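Local coordinates for protein peptidyl-tRNA hydrolase (Sulfolobus solfataricus, PDB 1XTY) that hydrolyses the ester link of N-acyl-aminoacyl-tRNA, releasing the peptide and the tRNA, probably from peptidyl-tRNAs that drop off the ribosome during protein synthesis, at residues 12-16 and 17-21; 59-63 and 64-68. All coordinates share one frame; numbering follows the deposited sequence.

Interaction 1. Residues 12-16 and 17-21; sequences IKMGK and GKIAA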
loop_
_atom_site.group_PDB
_atom_site.type_symbol
_atom_site.label_atom_id
_atom_site.label_comp_id
_atom_site.label_asym_id
_atom_site.label_seq_id
_atom_site.Cartn_x
_atom_site.Cartn_y
_atom_site.Cartn_z
ATOM N N ILE A 12 -19.040 -0.691 4.416
ATOM C CA ILE A 12 -18.794 0.644 4.943
ATOM C C ILE A 12 -18.547 1.550 3.743
ATOM O O ILE A 12 -18.198 1.074 2.663
ATOM C CB ILE A 12 -17.579 0.684 5.901
ATOM C CG1 ILE A 12 -16.340 0.118 5.214
ATOM C CG2 ILE A 12 -17.896 -0.090 7.174
ATOM C CD1 ILE A 12 -15.111 0.119 6.103
ATOM N N LYS A 13 -18.732 2.851 3.928
ATOM C CA LYS A 13 -18.553 3.798 2.836
ATOM C C LYS A 13 -17.134 4.338 2.711
ATOM O O LYS A 13 -16.638 5.033 3.602
ATOM C CB LYS A 13 -19.528 4.966 2.996
ATOM C CG LYS A 13 -19.445 6.001 1.886
ATOM C CD LYS A 13 -20.493 7.087 2.073
ATOM C CE LYS A 13 -20.404 8.140 0.982
ATOM N NZ LYS A 13 -21.486 9.159 1.111
ATOM N N MET A 14 -16.491 4.015 1.593
ATOM C CA MET A 14 -15.133 4.471 1.326
ATOM C C MET A 14 -14.949 4.805 -0.151
ATOM O O MET A 14 -15.273 3.996 -1.017
ATOM C CB MET A 14 -14.115 3.393 1.716
ATOM C CG MET A 14 -14.104 3.024 3.187
ATOM S SD MET A 14 -12.703 1.947 3.582
ATOM C CE MET A 14 -13.334 0.350 3.089
ATOM N N GLY A 15 -14.429 5.997 -0.431
ATOM C CA GLY A 15 -14.182 6.388 -1.807
ATOM C C GLY A 15 -12.933 5.671 -2.290
ATOM O O GLY A 15 -12.231 5.053 -1.486
ATOM N N LYS A 16 -12.634 5.742 -3.583
ATOM C CA LYS A 16 -11.456 5.048 -4.089
ATOM C C LYS A 16 -10.162 5.554 -3.450
ATOM O O LYS A 16 -9.233 4.780 -3.236
ATOM C CB LYS A 16 -11.378 5.150 -5.615
ATOM C CG LYS A 16 -11.192 6.544 -6.166
ATOM C CD LYS A 16 -11.219 6.501 -7.695
ATOM C CE LYS A 16 -11.032 7.880 -8.302
ATOM N NZ LYS A 16 -11.065 7.835 -9.793
ATOM N N GLY A 17 -10.111 6.847 -3.140
ATOM C CA GLY A 17 -8.925 7.407 -2.510
ATOM C C GLY A 17 -8.753 6.818 -1.123
ATOM O O GLY A 17 -7.647 6.469 -0.705
ATOM N N LYS A 18 -9.871 6.699 -0.414
ATOM C CA LYS A 18 -9.896 6.145 0.936
ATOM C C LYS A 18 -9.465 4.680 0.906
ATOM O O LYS A 18 -8.621 4.257 1.692
ATOM C CB LYS A 18 -11.313 6.251 1.508
ATOM C CG LYS A 18 -11.451 5.835 2.962
ATOM C CD LYS A 18 -10.809 6.858 3.879
ATOM C CE LYS A 18 -11.109 6.553 5.332
ATOM N NZ LYS A 18 -10.415 7.491 6.259
ATOM N N ILE A 19 -10.056 3.912 -0.004
ATOM C CA ILE A 19 -9.736 2.497 -0.143
ATOM C C ILE A 19 -8.248 2.289 -0.404
ATOM O O ILE A 19 -7.620 1.416 0.198
ATOM C CB ILE A 19 -10.535 1.845 -1.304
ATOM C CG1 ILE A 19 -12.015 1.751 -0.926
ATOM C CG2 ILE A 19 -9.976 0.464 -1.625
ATOM C CD1 ILE A 19 -12.887 1.133 -2.002
ATOM N N ALA A 20 -7.685 3.094 -1.297
ATOM C CA ALA A 20 -6.268 2.975 -1.623
ATOM C C ALA A 20 -5.396 3.193 -0.387
ATOM O O ALA A 20 -4.417 2.478 -0.177
ATOM C CB ALA A 20 -5.895 3.974 -2.712
ATOM N N ALA A 21 -5.748 4.180 0.429
ATOM C CA ALA A 21 -4.976 4.456 1.632
ATOM C C ALA A 21 -5.049 3.289 2.618
ATOM O O ALA A 21 -4.031 2.893 3.193
ATOM C CB ALA A 21 -5.478 5.739 2.298
#
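Ile19 N donates to Gly15 O at 2.9 Å and 170°, and the next bond follows from Ala20 N to Lys16 O at 3.0 Å, the two together opening the helical ladder. Gly15, at the N-cap position, has no side chain to give a capping bond; its carbonyl takes the first helical bond instead. That oxygen is also packed against by Ile19, whose CG1 comes within 3.4 Å of Gly15 O.

Met14, the residue ahead of the cap, folds back over the opening turn. Its CB touches both Ile19 CG1 and Lys18 CG, each at 3.8 Å, and its chain crosses that of Lys18 at about a right angle. Lys18 starts with CG anti to its backbone N (chi1 -174°), which lays the CG methylene against Met14, and a bend at chi2 then carries the ammonium group off to a salt bridge with Asp86.

The contact joins the loop after strand 2-9 to the start of helix 16-35. Met14 also packs on Leu92 and on Thr98 of strand 97-106, while Ile19 rests on the C-terminal Leu120. Ala20 and Ala21 touch Ile58 of the second subunit, placing the start of this helix at the dimer interface.

Interaction 2. Residues 59-63 and 64-68; sequences VKVNS and LDEII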
loop_
_atom_site.group_PDB
_atom_site.type_symbol
_atom_site.label_atom_id
_atom_site.label_comp_id
_atom_site.label_asym_id
_atom_site.label_seq_id
_atom_site.Cartn_x
_atom_site.Cartn_y
_atom_site.Cartn_z
ATOM N N VAL A 59 -9.398 -8.447 -2.666
ATOM C CA VAL A 59 -10.745 -8.995 -2.680
ATOM C C VAL A 59 -11.622 -8.260 -1.678
ATOM O O VAL A 59 -11.138 -7.412 -0.925
ATOM C CB VAL A 59 -10.719 -10.501 -2.359
ATOM C CG1 VAL A 59 -9.936 -11.239 -3.434
ATOM C CG2 VAL A 59 -10.083 -10.738 -0.995
ATOM N N LYS A 60 -12.913 -8.577 -1.670
ATOM C CA LYS A 60 -13.834 -7.909 -0.761
ATOM C C LYS A 60 -14.792 -8.848 -0.034
ATOM O O LYS A 60 -14.986 -9.995 -0.438
ATOM C CB LYS A 60 -14.645 -6.861 -1.528
ATOM C CG LYS A 60 -15.443 -7.425 -2.698
ATOM C CD LYS A 60 -16.209 -6.330 -3.436
ATOM C CE LYS A 60 -16.958 -6.888 -4.639
ATOM N NZ LYS A 60 -17.741 -5.842 -5.364
ATOM N N VAL A 61 -15.365 -8.341 1.055
ATOM C CA VAL A 61 -16.340 -9.060 1.873
ATOM C C VAL A 61 -17.347 -8.003 2.305
ATOM O O VAL A 61 -17.003 -6.828 2.398
ATOM C CB VAL A 61 -15.697 -9.697 3.135
ATOM C CG1 VAL A 61 -14.723 -10.789 2.732
ATOM C CG2 VAL A 61 -15.001 -8.634 3.961
ATOM N N ASN A 62 -18.587 -8.401 2.566
ATOM C CA ASN A 62 -19.601 -7.428 2.952
ATOM C C ASN A 62 -19.974 -7.404 4.428
ATOM O O ASN A 62 -21.061 -6.945 4.786
ATOM C CB ASN A 62 -20.866 -7.630 2.115
ATOM C CG ASN A 62 -21.246 -9.085 1.989
ATOM O OD1 ASN A 62 -21.271 -9.819 2.977
ATOM N ND2 ASN A 62 -21.551 -9.513 0.766
ATOM N N SER A 63 -19.087 -7.895 5.287
ATOM C CA SER A 63 -19.367 -7.884 6.717
ATOM C C SER A 63 -18.106 -7.992 7.560
ATOM O O SER A 63 -17.117 -8.607 7.156
ATOM C CB SER A 63 -20.319 -9.023 7.096
ATOM O OG SER A 63 -19.630 -10.256 7.199
ATOM N N LEU A 64 -18.154 -7.389 8.740
ATOM C CA LEU A 64 -17.029 -7.423 9.655
ATOM C C LEU A 64 -16.757 -8.855 10.104
ATOM O O LEU A 64 -15.605 -9.255 10.250
ATOM C CB LEU A 64 -17.317 -6.547 10.876
ATOM C CG LEU A 64 -16.205 -6.468 11.923
ATOM C CD1 LEU A 64 -14.965 -5.836 11.319
ATOM C CD2 LEU A 64 -16.686 -5.656 13.104
ATOM N N ASP A 65 -17.816 -9.633 10.319
ATOM C CA ASP A 65 -17.649 -11.012 10.757
ATOM C C ASP A 65 -16.844 -11.856 9.779
ATOM O O ASP A 65 -16.097 -12.736 10.188
ATOM C CB ASP A 65 -19.006 -11.679 10.999
ATOM C CG ASP A 65 -19.778 -11.035 12.132
ATOM O OD1 ASP A 65 -19.154 -10.347 12.970
ATOM O OD2 ASP A 65 -21.011 -11.230 12.195
ATOM N N GLU A 66 -16.995 -11.594 8.487
ATOM C CA GLU A 66 -16.259 -12.355 7.493
ATOM C C GLU A 66 -14.769 -12.023 7.542
ATOM O O GLU A 66 -13.930 -12.840 7.166
ATOM C CB GLU A 66 -16.849 -12.096 6.109
ATOM C CG GLU A 66 -18.314 -12.513 6.053
ATOM C CD GLU A 66 -18.949 -12.310 4.700
ATOM O OE1 GLU A 66 -18.909 -11.171 4.188
ATOM O OE2 GLU A 66 -19.497 -13.293 4.154
ATOM N N ILE A 67 -14.439 -10.831 8.023
ATOM C CA ILE A 67 -13.041 -10.445 8.141
ATOM C C ILE A 67 -12.443 -11.113 9.378
ATOM O O ILE A 67 -11.327 -11.623 9.337
ATOM C CB ILE A 67 -12.885 -8.903 8.219
ATOM C CG1 ILE A 67 -12.843 -8.335 6.792
ATOM C CG2 ILE A 67 -11.634 -8.522 9.012
ATOM C CD1 ILE A 67 -12.455 -6.882 6.696
ATOM N N ILE A 68 -13.197 -11.128 10.474
ATOM C CA ILE A 68 -12.725 -11.747 11.709
ATOM C C ILE A 68 -12.523 -13.242 11.472
ATOM O O ILE A 68 -11.558 -13.843 11.948
ATOM C CB ILE A 68 -13.747 -11.555 12.860
ATOM C CG1 ILE A 68 -13.988 -10.064 13.107
ATOM C CG2 ILE A 68 -13.248 -12.253 14.126
ATOM C CD1 ILE A 68 -12.756 -9.292 13.543
HETATM O O HOH W 1 -18.823 -11.228 1.635
#
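Val61, the last residue of strand 56-61, meets the following helix through CG2 and CB. CG2 packs on Ile67 CG1 at 3.6 Å, the two chains crossing nearly perpendicularly, while CB lies 3.7 Å from Glu66 OE1. CG2 stands between its own backbone N and carbonyl carbon, and this rotation turns it to Ile67.

At Asn62 the backbone is what matters. Its N-H is shared between a weak bond to Glu66 OE1 (3.2 Å, 132°) and a bond to a water, which accepts at 3.0 Å from Asn62 N; the same water donates to Glu66 OE1 at 2.6 Å, closing a small ring. The glutamate reaches back because its CG is anti to its own carbonyl carbon (chi1 -60°) and the chain runs extended beyond it. With an alanine here in place of the glutamate, the water would probably lose its acceptor and Asn62 N its weak second partner.

Ser63 is the N-cap. Glu66 N donates to Ser63 OG at 3.2 Å, though the position of that hydroxyl is less certain, and weakly to Ser63 O. This cap uses the backbone of Glu66 and does not depend on the carboxylate.

The turn links strand 56-61, paired with strand 2-9 through Val8, to helix 64-76. Ile67 faces the sheet, touching Arg9 and Leu100, and Leu64 lies beside it on Arg9 and Ile97. On the strand side, Val61 also packs on Val7 and Leu117.

Both interactions mark the beginning of a helix that follows a strand of the same mixed sheet: residues 12-21 after strand 2-9, residues 59-68 after strand 56-61. Interaction 1 comes first along the chain and is complete before interaction 2 begins. Their two strands are parallel neighbours, so the helix starts fall near the same end of the sheet, with centres about 15 Å apart and nearest atoms about 7 Å apart, without touching. The helices themselves, 16-35 and 64-76, pack on opposite faces of the sheet. The N-cap residue is a glycine, with no side chain to cap, in interaction 1, and a serine whose OG accepts from Glu66 N in interaction 2; interaction 1 alone reaches the second subunit of the homodimer.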